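Local coordinates for putative periplasmic protein (Wolinella succinogenes, PDB 3KN3), which probably serves as a periplasmic solute-binding protein, with a LysR-type substrate-binding domain that can hold glutathione and has been linked to tungstate transport, at residues H61-K64 / V65-E68; M101-A104 / E105-L109; G125-S128 / K129-V133; A151-G154 / M155-I159; G174-I177 / K178-S181. One frame throughout, in Å; residues are numbered along the deposited sequence.

In the fold
All five contacts are local, along a helix or at its start, and are met in series along the chain; none nests in or crosses another. Contact 1 begins helix 63-72 in the lobe built on the sheet that holds strands 6-12 and 202-208. The others belong to the second lobe of this periplasmic binding protein fold. Contact 2 starts helix 103-113 and packs on contact 3, through V103 and F107 against V133. Contact 3 opens helix 125-138, with nearest atoms about 5 Å from those of contact 1. Contact 4 turns from strand 148-150 into helix 155-164, touching contact 3 through M155 and T126. Contact 5, in helix 173-182, lies against contact 4 through T175 and Y179.

Contact 1: residues H61-K64 / V65-E68; sequences HAPK and VELE
The first turn of helix 63-72, which starts two residues after H61 of the glutathione site, is closed by E66 reaching back to the N-cap residue A62. A62 N donates to E66 OE2 at 2.9 Å, meeting the oxygen on its anti side and from 29° out of the carboxylate plane. With CG anti to its own carbonyl carbon (chi1 -65°) and the chain extended beyond it, the E66 side chain runs back along the A62 carbonyl. In return, E66 N bonds to A62 O at 3.0 Å, so the two residues are joined twice. L67 N follows with a bond to P63 O of 3.1 Å, whereas E68 N reaches K64 O only weakly. A small apolar contact, A62 CB to V65 CG2 at 3.7 Å, lines the turn. E66 OE1 takes a salt bridge from R78 and a hydrogen bond with S204, so both oxygens of this buried carboxylate are engaged. H61 NE2 bonds to N201, and its ring stacks on Y203; both partners belong to the glutathione site, which holds no glutathione here. P63 and L67 rest on R78, laying the helix start against strand 78-82, and E66 links it to strand 202-208.

Contact 2: residues M101-A104 / E105-L109; sequences MSVA and EAFKL
E105 and S102 form the capping box that starts helix 103-113. E105 N donates to S102 OG at 3.0 Å, and E105 OE1 accepts from S102 N at 3.0 Å in a nearly straight bond (168°) that meets the oxygen on its anti side and 20° out of the carboxylate plane. The serine hydroxyl stands between its backbone N and carbonyl carbon (chi1 64°), which points OG at E105 N. The extended E105 chain crosses M101 at a slant, with OE1 near M101 CB. A106 N bonds to S102 O, and F107 N to V103 O at 2.8 Å. The F107 side chain runs beside V103, pointing the same way, with V103 CG1 over one ring face 3.9 Å from the centroid, a CH-pi contact displaced toward the rim. K108 N pairs with A104 O at 3.0 Å, and NZ goes on to the carbonyl of A137. L109 CD2 meets the tip of selenomethionine M101, whose CE approaches to 3.9 Å with the two chains crossing at about a right angle. D196 accepts from V103 N. V103 and F107 face helix 125-138, V103 and A106 touch strand 190-193, and A106 and L109 lean on helix 93-98.

Contact 3: residues G125-S128 / K129-V133; sequences GTHS and KEREV
H127 carries R131 across one face of its imidazole: R131 CD lies 3.7 Å from the ring centroid, displaced toward the rim, in a CH-pi contact. CD does the covering; beyond it the chain bends at chi3, and the guanidinium plane stands 63° from the ring. One water joins the two ends, 2.8 Å from H127 NE2 and accepting from R131 NH2 at 2.6 Å, in the plane of the guanidinium. A second neighbour comes from the side. E130 OE1 lies in the ring plane at the edge, 3.2 Å from H127 CD2, with ring and carboxylate only 26° apart. H127 CG extends opposite its own backbone N (chi1 -175°), which carries the ring alongside the next turn. H127 ND1 bonds to the carbonyl of D122, so both ring nitrogens have partners.

This is the opening of helix 125-138, the helix of a beta-alpha-beta unit between strands 117-119 and 148-150, and its first two residues, G125 and T126, belong to the glutathione site. Regular backbone bonds carry the turn: K129 N to G125 O, E130 N to T126 O at 2.9 Å, R131 N to H127 O at 2.9 Å, and E132 N to S128 O. E130 sends its oxygens to S119 and Y148, one on each of those strands, which would fix the buried carboxylate firmly. R131 forms a salt bridge with E143, and K129 NZ reaches the carbonyl of T198.

Contact 4: residues A151-G154 / M155-I159; sequences AGQG and MLATI
Loop 151-154 turns back on the first turn of helix 155-164, bringing A151 and Q153 against T158 and A157. This strand-loop-helix connection, in the second lobe of the periplasmic binding protein fold, leads from strand 148-150 through G152, whose positive phi (61°) suits glycine, to G154 at the N-cap position. T158 N is modelled as bonded to G154 O at 3.1 Å, but the placing of that carbonyl is less sure. Within the helix, I159 N bonds to M155 O. A151 pairs through its backbone with S119 of strand 117-119 and Q153 with R120, a residue of the glutathione site, whose NE also donates to Q153 O.

Aliphatic carbons meet across the turn. A151 CB faces T158 CB at 4.0 Å, and Q153 CB lies 3.7 Å from A157 CB. Q153 bends at chi2 (-93°), so its chain folds along the A157 methyl, with CD still 4.0 Å from A157 CB. Selenomethionine M155 instead heads away from the loop, curled at chi2 and chi3, to touch R120 and strand 168-172. Its CG packs on T175 CG2 of helix 173-182 at 3.6 Å, and its SE meets T126 CG2 of helix 125-138 at 3.9 Å.

Contact 5: residues G174-I177 / K178-S181; sequences GTFI and KYES
F176 and E180, one turn apart, make the main side-chain contact. E180 CG lies over one ring face in a CH-pi contact, 4.1 Å from the centroid and toward the rim, and OE2 comes within 3.5 Å of F176 CE2. The carboxylate is tilted 31° from the ring. F176 sets its CG opposite the backbone N (chi1 -180°), which brings the ring back to E180. A looser apolar contact joins F176 CE1 to Y179 CD2 at 4.3 Å.

The turn belongs to helix 173-182, which follows strand 168-172 and flanks helix 155-164 in the second lobe of the periplasmic binding protein fold. Y179 packs on L156, I159 and N160, and its ring stacks on H183.

Most hydrogen bonds are of the helix backbone. K178 N meets G174 O at 3.1 Å, and K178, extended beyond CG, passes CG within 3.3 Å of G174 O. Y179 N meets T175 O at 2.7 Å, straight at 178°. E180 N bonds to F176 O at 2.8 Å, and S181 N to I177 O. S181 OG donates to K178 O at 2.5 Å, in the carbonyl plane on a lone pair. T175 OG1 bonds to D172, G174 N to N84, and Y179 O to H183.

Contact 1: residues H61-K64 / V65-E68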
loop_
_atom_site.group_PDB
_atom_site.type_symbol
_atom_site.label_atom_id
_atom_site.label_comp_id
_atom_site.label_asym_id
_atom_site.label_seq_id
_atom_site.Cartn_x
_atom_site.Cartn_y
_atom_site.Cartn_z
ATOM N N HIS A 61 -1.604 7.204 0.029
ATOM C CA HIS A 61 -1.851 5.790 -0.125
ATOM C C HIS A 61 -3.337 5.544 -0.000
ATOM O O HIS A 61 -3.767 4.747 0.826
ATOM C CB HIS A 61 -1.091 5.045 0.971
ATOM C CG HIS A 61 -1.104 3.554 0.825
ATOM N ND1 HIS A 61 -1.627 2.719 1.786
ATOM C CD2 HIS A 61 -0.642 2.753 -0.165
ATOM C CE1 HIS A 61 -1.492 1.461 1.395
ATOM N NE2 HIS A 61 -0.901 1.456 0.215
ATOM N N ALA A 62 -4.125 6.249 -0.807
ATOM C CA ALA A 62 -5.580 6.091 -0.785
ATOM C C ALA A 62 -6.200 6.507 -2.115
ATOM O O ALA A 62 -6.567 7.662 -2.300
ATOM C CB ALA A 62 -6.193 6.886 0.368
ATOM N N PRO A 63 -6.318 5.558 -3.048
ATOM C CA PRO A 63 -6.710 5.918 -4.419
ATOM C C PRO A 63 -8.054 6.632 -4.503
ATOM O O PRO A 63 -8.205 7.521 -5.335
ATOM C CB PRO A 63 -6.739 4.569 -5.145
ATOM C CG PRO A 63 -5.770 3.713 -4.360
ATOM C CD PRO A 63 -5.967 4.130 -2.923
ATOM N N LYS A 64 -9.003 6.259 -3.654
ATOM C CA LYS A 64 -10.306 6.921 -3.634
ATOM C C LYS A 64 -10.139 8.437 -3.652
ATOM O O LYS A 64 -10.479 9.103 -4.636
ATOM C CB LYS A 64 -11.110 6.501 -2.397
ATOM C CG LYS A 64 -11.445 5.002 -2.322
ATOM C CD LYS A 64 -12.365 4.679 -1.132
ATOM C CE LYS A 64 -12.900 3.241 -1.187
ATOM N NZ LYS A 64 -13.934 2.960 -0.141
ATOM N N VAL A 65 -9.593 8.972 -2.561
ATOM C CA VAL A 65 -9.456 10.413 -2.403
ATOM C C VAL A 65 -8.397 11.024 -3.305
ATOM O O VAL A 65 -8.525 12.182 -3.691
ATOM C CB VAL A 65 -9.176 10.816 -0.937
ATOM C CG1 VAL A 65 -10.472 10.834 -0.137
ATOM C CG2 VAL A 65 -8.157 9.888 -0.317
ATOM N N GLU A 66 -7.355 10.262 -3.635
ATOM C CA GLU A 66 -6.354 10.744 -4.580
ATOM C C GLU A 66 -7.054 11.225 -5.842
ATOM O O GLU A 66 -6.760 12.299 -6.372
ATOM C CB GLU A 66 -5.360 9.642 -4.938
ATOM C CG GLU A 66 -4.501 9.170 -3.784
ATOM C CD GLU A 66 -3.619 8.012 -4.187
ATOM O OE1 GLU A 66 -3.454 7.823 -5.411
ATOM O OE2 GLU A 66 -3.104 7.291 -3.297
ATOM N N LEU A 67 -8.011 10.427 -6.307
ATOM C CA LEU A 67 -8.747 10.754 -7.524
ATOM C C LEU A 67 -9.646 11.988 -7.353
ATOM O O LEU A 67 -9.701 12.845 -8.227
ATOM C CB LEU A 67 -9.530 9.536 -8.018
ATOM C CG LEU A 67 -8.665 8.287 -8.242
ATOM C CD1 LEU A 67 -9.241 7.424 -9.360
ATOM C CD2 LEU A 67 -7.206 8.636 -8.553
ATOM N N GLU A 68 -10.333 12.068 -6.218
ATOM C CA GLU A 68 -11.062 13.272 -5.828
ATOM C C GLU A 68 -10.159 14.479 -5.938
ATOM O O GLU A 68 -10.521 15.505 -6.519
ATOM C CB GLU A 68 -11.465 13.167 -4.364
ATOM C CG GLU A 68 -12.335 12.006 -4.046
ATOM C CD GLU A 68 -13.766 12.425 -3.950
ATOM O OE1 GLU A 68 -14.636 11.534 -3.848
ATOM O OE2 GLU A 68 -14.012 13.655 -3.981
#

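Contact 2: residues M101-A104 / E105-L109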
loop_
_atom_site.group_PDB
_atom_site.type_symbol
_atom_site.label_atom_id
_atom_site.label_comp_id
_atom_site.label_asym_id
_atom_site.label_seq_id
_atom_site.Cartn_x
_atom_site.Cartn_y
_atom_site.Cartn_z
HETATM N N MSE A 101 -2.197 -21.070 -8.911
HETATM C CA MSE A 101 -3.463 -20.357 -9.057
HETATM C C MSE A 101 -3.372 -18.836 -9.015
HETATM O O MSE A 101 -2.479 -18.265 -8.402
HETATM C CB MSE A 101 -4.461 -20.847 -8.036
HETATM C CG MSE A 101 -4.897 -22.271 -8.263
HETATM SE SE MSE A 101 -6.279 -22.724 -6.938
HETATM C CE MSE A 101 -6.229 -24.675 -7.076
ATOM N N SER A 102 -4.290 -18.188 -9.716
ATOM C CA SER A 102 -4.478 -16.753 -9.562
ATOM C C SER A 102 -5.198 -16.486 -8.218
ATOM O O SER A 102 -5.718 -17.407 -7.594
ATOM C CB SER A 102 -5.330 -16.232 -10.711
ATOM O OG SER A 102 -6.632 -16.800 -10.649
ATOM N N VAL A 103 -5.252 -15.230 -7.797
ATOM C CA VAL A 103 -5.996 -14.861 -6.596
ATOM C C VAL A 103 -7.468 -15.116 -6.808
ATOM O O VAL A 103 -8.164 -15.604 -5.919
ATOM C CB VAL A 103 -5.813 -13.380 -6.214
ATOM C CG1 VAL A 103 -6.613 -13.066 -4.977
ATOM C CG2 VAL A 103 -4.376 -13.101 -5.951
ATOM N N ALA A 104 -7.952 -14.799 -7.998
ATOM C CA ALA A 104 -9.354 -15.046 -8.265
ATOM C C ALA A 104 -9.683 -16.542 -8.105
ATOM O O ALA A 104 -10.687 -16.888 -7.484
ATOM C CB ALA A 104 -9.744 -14.516 -9.618
ATOM N N GLU A 105 -8.831 -17.420 -8.639
ATOM C CA GLU A 105 -9.074 -18.864 -8.559
ATOM C C GLU A 105 -9.015 -19.360 -7.123
ATOM O O GLU A 105 -9.824 -20.192 -6.718
ATOM C CB GLU A 105 -8.083 -19.664 -9.422
ATOM C CG GLU A 105 -8.307 -19.514 -10.932
ATOM C CD GLU A 105 -7.179 -20.111 -11.784
ATOM O OE1 GLU A 105 -5.994 -20.049 -11.391
ATOM O OE2 GLU A 105 -7.488 -20.649 -12.857
ATOM N N ALA A 106 -8.045 -18.849 -6.366
ATOM C CA ALA A 106 -7.899 -19.205 -4.967
ATOM C C ALA A 106 -9.100 -18.741 -4.133
ATOM O O ALA A 106 -9.632 -19.508 -3.345
ATOM C CB ALA A 106 -6.625 -18.637 -4.415
ATOM N N PHE A 107 -9.520 -17.492 -4.309
ATOM C CA PHE A 107 -10.674 -16.995 -3.576
ATOM C C PHE A 107 -11.952 -17.786 -3.874
ATOM O O PHE A 107 -12.702 -18.116 -2.955
ATOM C CB PHE A 107 -10.887 -15.497 -3.793
ATOM C CG PHE A 107 -10.001 -14.634 -2.944
ATOM C CD1 PHE A 107 -8.772 -15.109 -2.499
ATOM C CD2 PHE A 107 -10.377 -13.338 -2.617
ATOM C CE1 PHE A 107 -7.951 -14.321 -1.737
ATOM C CE2 PHE A 107 -9.546 -12.526 -1.866
ATOM C CZ PHE A 107 -8.340 -13.022 -1.405
ATOM N N LYS A 108 -12.188 -18.100 -5.147
ATOM C CA LYS A 108 -13.291 -18.988 -5.524
ATOM C C LYS A 108 -13.205 -20.308 -4.773
ATOM O O LYS A 108 -14.215 -20.836 -4.316
ATOM C CB LYS A 108 -13.282 -19.257 -7.032
ATOM C CG LYS A 108 -14.250 -18.387 -7.818
ATOM C CD LYS A 108 -13.658 -17.893 -9.139
ATOM C CE LYS A 108 -14.576 -16.864 -9.810
ATOM N NZ LYS A 108 -13.842 -15.945 -10.742
ATOM N N LEU A 109 -11.989 -20.836 -4.658
ATOM C CA LEU A 109 -11.767 -22.098 -3.982
ATOM C C LEU A 109 -12.069 -21.964 -2.494
ATOM O O LEU A 109 -12.674 -22.838 -1.890
ATOM C CB LEU A 109 -10.320 -22.560 -4.173
ATOM C CG LEU A 109 -10.040 -23.973 -3.644
ATOM C CD1 LEU A 109 -11.046 -24.958 -4.237
ATOM C CD2 LEU A 109 -8.599 -24.406 -3.942
#

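Contact 3: residues G125-S128 / K129-V133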
loop_
_atom_site.group_PDB
_atom_site.type_symbol
_atom_site.label_atom_id
_atom_site.label_comp_id
_atom_site.label_asym_id
_atom_site.label_seq_id
_atom_site.Cartn_x
_atom_site.Cartn_y
_atom_site.Cartn_z
ATOM N N GLY A 125 -6.546 0.740 5.195
ATOM C CA GLY A 125 -6.171 0.747 3.793
ATOM C C GLY A 125 -6.120 -0.685 3.303
ATOM O O GLY A 125 -6.506 -0.997 2.175
ATOM N N THR A 126 -5.634 -1.554 4.181
ATOM C CA THR A 126 -5.571 -2.973 3.920
ATOM C C THR A 126 -6.979 -3.548 3.796
ATOM O O THR A 126 -7.237 -4.378 2.928
ATOM C CB THR A 126 -4.779 -3.691 5.024
ATOM O OG1 THR A 126 -3.497 -3.067 5.154
ATOM C CG2 THR A 126 -4.562 -5.133 4.674
ATOM N N HIS A 127 -7.901 -3.085 4.633
ATOM C CA HIS A 127 -9.256 -3.616 4.582
ATOM C C HIS A 127 -9.948 -3.264 3.275
ATOM O O HIS A 127 -10.601 -4.106 2.671
ATOM C CB HIS A 127 -10.097 -3.169 5.783
ATOM C CG HIS A 127 -11.467 -3.786 5.827
ATOM N ND1 HIS A 127 -12.550 -3.155 6.388
ATOM C CD2 HIS A 127 -11.923 -4.975 5.365
ATOM C CE1 HIS A 127 -13.622 -3.927 6.274
ATOM N NE2 HIS A 127 -13.266 -5.036 5.661
ATOM N N SER A 128 -9.812 -2.023 2.826
ATOM C CA SER A 128 -10.525 -1.626 1.613
ATOM C C SER A 128 -9.864 -2.224 0.374
ATOM O O SER A 128 -10.515 -2.448 -0.640
ATOM C CB SER A 128 -10.640 -0.111 1.503
ATOM O OG SER A 128 -9.360 0.471 1.576
ATOM N N LYS A 129 -8.572 -2.503 0.473
ATOM C CA LYS A 129 -7.880 -3.246 -0.567
ATOM C C LYS A 129 -8.395 -4.675 -0.656
ATOM O O LYS A 129 -8.702 -5.161 -1.734
ATOM C CB LYS A 129 -6.385 -3.285 -0.296
ATOM C CG LYS A 129 -5.635 -4.138 -1.288
ATOM C CD LYS A 129 -5.903 -3.666 -2.698
ATOM C CE LYS A 129 -4.896 -4.259 -3.668
ATOM N NZ LYS A 129 -5.053 -3.681 -5.020
ATOM N N GLU A 130 -8.472 -5.337 0.491
ATOM C CA GLU A 130 -8.953 -6.714 0.574
ATOM C C GLU A 130 -10.384 -6.828 0.070
ATOM O O GLU A 130 -10.731 -7.798 -0.583
ATOM C CB GLU A 130 -8.848 -7.230 2.016
ATOM C CG GLU A 130 -9.513 -8.571 2.256
ATOM C CD GLU A 130 -10.733 -8.451 3.135
ATOM O OE1 GLU A 130 -10.677 -7.648 4.087
ATOM O OE2 GLU A 130 -11.739 -9.153 2.878
ATOM N N ARG A 131 -11.210 -5.832 0.379
ATOM C CA ARG A 131 -12.561 -5.769 -0.166
ATOM C C ARG A 131 -12.524 -5.660 -1.683
ATOM O O ARG A 131 -13.289 -6.320 -2.375
ATOM C CB ARG A 131 -13.343 -4.605 0.452
ATOM C CG ARG A 131 -13.721 -4.862 1.907
ATOM C CD ARG A 131 -14.261 -3.626 2.615
ATOM N NE ARG A 131 -15.535 -3.178 2.067
ATOM C CZ ARG A 131 -16.692 -3.803 2.264
ATOM N NH1 ARG A 131 -17.807 -3.323 1.724
ATOM N NH2 ARG A 131 -16.732 -4.913 2.992
ATOM N N GLU A 132 -11.624 -4.831 -2.203
ATOM C CA GLU A 132 -11.470 -4.706 -3.646
ATOM C C GLU A 132 -11.105 -6.049 -4.282
ATOM O O GLU A 132 -11.626 -6.414 -5.335
ATOM C CB GLU A 132 -10.420 -3.652 -3.988
ATOM C CG GLU A 132 -10.946 -2.494 -4.832
ATOM C CD GLU A 132 -11.263 -2.881 -6.283
ATOM O OE1 GLU A 132 -10.914 -2.091 -7.191
ATOM O OE2 GLU A 132 -11.858 -3.958 -6.523
ATOM N N VAL A 133 -10.213 -6.790 -3.639
ATOM C CA VAL A 133 -9.806 -8.077 -4.186
ATOM C C VAL A 133 -10.964 -9.093 -4.305
ATOM O O VAL A 133 -11.055 -9.793 -5.325
ATOM C CB VAL A 133 -8.628 -8.665 -3.398
ATOM C CG1 VAL A 133 -8.232 -10.026 -3.960
ATOM C CG2 VAL A 133 -7.440 -7.687 -3.417
HETATM O O HOH W 1 -15.334 -6.466 4.537
#

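Contact 4: residues A151-G154 / M155-I159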
loop_
_atom_site.group_PDB
_atom_site.type_symbol
_atom_site.label_atom_id
_atom_site.label_comp_id
_atom_site.label_asym_id
_atom_site.label_seq_id
_atom_site.Cartn_x
_atom_site.Cartn_y
_atom_site.Cartn_z
ATOM N N ALA A 151 -12.519 -9.177 11.931
ATOM C CA ALA A 151 -11.877 -9.007 13.233
ATOM C C ALA A 151 -12.067 -7.618 13.858
ATOM O O ALA A 151 -12.244 -7.493 15.069
ATOM C CB ALA A 151 -10.395 -9.313 13.120
ATOM N N GLY A 152 -12.012 -6.577 13.032
ATOM C CA GLY A 152 -11.998 -5.214 13.534
ATOM C C GLY A 152 -10.769 -5.017 14.407
ATOM O O GLY A 152 -10.875 -4.689 15.590
ATOM N N GLN A 153 -9.596 -5.237 13.822
ATOM C CA GLN A 153 -8.354 -5.186 14.574
ATOM C C GLN A 153 -7.235 -4.703 13.681
ATOM O O GLN A 153 -7.357 -4.718 12.445
ATOM C CB GLN A 153 -7.976 -6.576 15.095
ATOM C CG GLN A 153 -8.948 -7.214 16.065
ATOM C CD GLN A 153 -8.597 -6.923 17.505
ATOM O OE1 GLN A 153 -8.308 -5.785 17.859
ATOM N NE2 GLN A 153 -8.616 -7.952 18.343
ATOM N N GLY A 154 -6.136 -4.295 14.314
ATOM C CA GLY A 154 -4.924 -3.950 13.596
ATOM C C GLY A 154 -4.417 -5.158 12.838
ATOM O O GLY A 154 -4.747 -6.292 13.180
HETATM N N MSE A 155 -3.616 -4.919 11.808
HETATM C CA MSE A 155 -3.067 -6.000 10.989
HETATM C C MSE A 155 -2.537 -7.178 11.831
HETATM O O MSE A 155 -2.926 -8.343 11.627
HETATM C CB MSE A 155 -1.960 -5.458 10.076
HETATM C CG MSE A 155 -1.462 -6.439 9.032
HETATM SE SE MSE A 155 -2.841 -6.810 7.684
HETATM C CE MSE A 155 -3.567 -8.465 8.425
ATOM N N LEU A 156 -1.664 -6.872 12.784
ATOM C CA LEU A 156 -0.980 -7.917 13.520
ATOM C C LEU A 156 -1.930 -8.774 14.357
ATOM O O LEU A 156 -1.727 -9.987 14.502
ATOM C CB LEU A 156 0.135 -7.323 14.379
ATOM C CG LEU A 156 1.487 -7.954 14.038
ATOM C CD1 LEU A 156 2.629 -7.075 14.486
ATOM C CD2 LEU A 156 1.589 -9.351 14.641
ATOM N N ALA A 157 -2.965 -8.148 14.908
ATOM C CA ALA A 157 -3.948 -8.883 15.699
ATOM C C ALA A 157 -4.774 -9.823 14.821
ATOM O O ALA A 157 -5.114 -10.931 15.238
ATOM C CB ALA A 157 -4.860 -7.922 16.458
ATOM N N THR A 158 -5.097 -9.380 13.607
ATOM C CA THR A 158 -5.911 -10.196 12.710
ATOM C C THR A 158 -5.103 -11.348 12.103
ATOM O O THR A 158 -5.655 -12.386 11.760
ATOM C CB THR A 158 -6.668 -9.372 11.620
ATOM O OG1 THR A 158 -6.072 -9.581 10.344
ATOM C CG2 THR A 158 -6.678 -7.909 11.922
ATOM N N ILE A 159 -3.793 -11.189 11.998
ATOM C CA ILE A 159 -2.947 -12.322 11.640
ATOM C C ILE A 159 -2.998 -13.382 12.747
ATOM O O ILE A 159 -3.082 -14.583 12.487
ATOM C CB ILE A 159 -1.487 -11.901 11.386
ATOM C CG1 ILE A 159 -1.401 -10.949 10.191
ATOM C CG2 ILE A 159 -0.626 -13.115 11.134
ATOM C CD1 ILE A 159 0.001 -10.606 9.783
#

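Contact 5: residues G174-I177 / K178-S181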
loop_
_atom_site.group_PDB
_atom_site.type_symbol
_atom_site.label_atom_id
_atom_site.label_comp_id
_atom_site.label_asym_id
_atom_site.label_seq_id
_atom_site.Cartn_x
_atom_site.Cartn_y
_atom_site.Cartn_z
ATOM N N GLY A 174 5.314 -6.146 4.517
ATOM C CA GLY A 174 6.068 -5.570 5.617
ATOM C C GLY A 174 5.651 -6.102 6.977
ATOM O O GLY A 174 6.498 -6.480 7.784
ATOM N N THR A 175 4.348 -6.140 7.238
ATOM C CA THR A 175 3.870 -6.615 8.530
ATOM C C THR A 175 4.159 -8.094 8.689
ATOM O O THR A 175 4.481 -8.550 9.784
ATOM C CB THR A 175 2.370 -6.405 8.703
ATOM O OG1 THR A 175 2.019 -5.079 8.291
ATOM C CG2 THR A 175 1.974 -6.619 10.156
ATOM N N PHE A 176 4.044 -8.849 7.601
ATOM C CA PHE A 176 4.296 -10.281 7.691
ATOM C C PHE A 176 5.744 -10.536 8.058
ATOM O O PHE A 176 6.048 -11.452 8.825
ATOM C CB PHE A 176 3.944 -11.021 6.396
ATOM C CG PHE A 176 4.191 -12.507 6.471
ATOM C CD1 PHE A 176 3.486 -13.289 7.374
ATOM C CD2 PHE A 176 5.127 -13.114 5.652
ATOM C CE1 PHE A 176 3.710 -14.650 7.462
ATOM C CE2 PHE A 176 5.352 -14.477 5.725
ATOM C CZ PHE A 176 4.644 -15.247 6.636
ATOM N N ILE A 177 6.639 -9.720 7.512
ATOM C CA ILE A 177 8.043 -9.798 7.891
ATOM C C ILE A 177 8.227 -9.576 9.389
ATOM O O ILE A 177 8.928 -10.337 10.056
ATOM C CB ILE A 177 8.877 -8.790 7.119
ATOM C CG1 ILE A 177 9.294 -9.407 5.785
ATOM C CG2 ILE A 177 10.098 -8.413 7.937
ATOM C CD1 ILE A 177 9.233 -8.451 4.615
ATOM N N LYS A 178 7.588 -8.532 9.909
ATOM C CA LYS A 178 7.575 -8.269 11.340
ATOM C C LYS A 178 7.008 -9.469 12.090
ATOM O O LYS A 178 7.657 -10.000 12.985
ATOM C CB LYS A 178 6.783 -6.998 11.651
ATOM C CG LYS A 178 7.276 -5.778 10.877
ATOM C CD LYS A 178 6.434 -4.536 11.158
ATOM C CE LYS A 178 6.792 -3.389 10.208
ATOM N NZ LYS A 178 5.942 -2.172 10.410
ATOM N N TYR A 179 5.810 -9.908 11.715
ATOM C CA TYR A 179 5.232 -11.101 12.324
ATOM C C TYR A 179 6.243 -12.255 12.333
ATOM O O TYR A 179 6.314 -13.017 13.296
ATOM C CB TYR A 179 3.928 -11.528 11.619
ATOM C CG TYR A 179 3.282 -12.790 12.198
ATOM C CD1 TYR A 179 2.391 -12.714 13.267
ATOM C CD2 TYR A 179 3.567 -14.056 11.677
ATOM C CE1 TYR A 179 1.800 -13.862 13.802
ATOM C CE2 TYR A 179 2.980 -15.214 12.210
ATOM C CZ TYR A 179 2.094 -15.108 13.268
ATOM O OH TYR A 179 1.506 -16.239 13.811
ATOM N N GLU A 180 7.028 -12.371 11.267
ATOM C CA GLU A 180 7.958 -13.488 11.123
ATOM C C GLU A 180 9.133 -13.401 12.095
ATOM O O GLU A 180 9.597 -14.418 12.619
ATOM C CB GLU A 180 8.485 -13.568 9.691
ATOM C CG GLU A 180 7.767 -14.571 8.803
ATOM C CD GLU A 180 8.412 -14.701 7.428
ATOM O OE1 GLU A 180 8.988 -13.705 6.936
ATOM O OE2 GLU A 180 8.343 -15.802 6.839
ATOM N N SER A 181 9.621 -12.185 12.316
ATOM C CA SER A 181 10.726 -11.973 13.233
ATOM C C SER A 181 10.303 -12.357 14.645
ATOM O O SER A 181 11.132 -12.732 15.468
ATOM C CB SER A 181 11.188 -10.522 13.188
ATOM O OG SER A 181 10.113 -9.645 13.456
#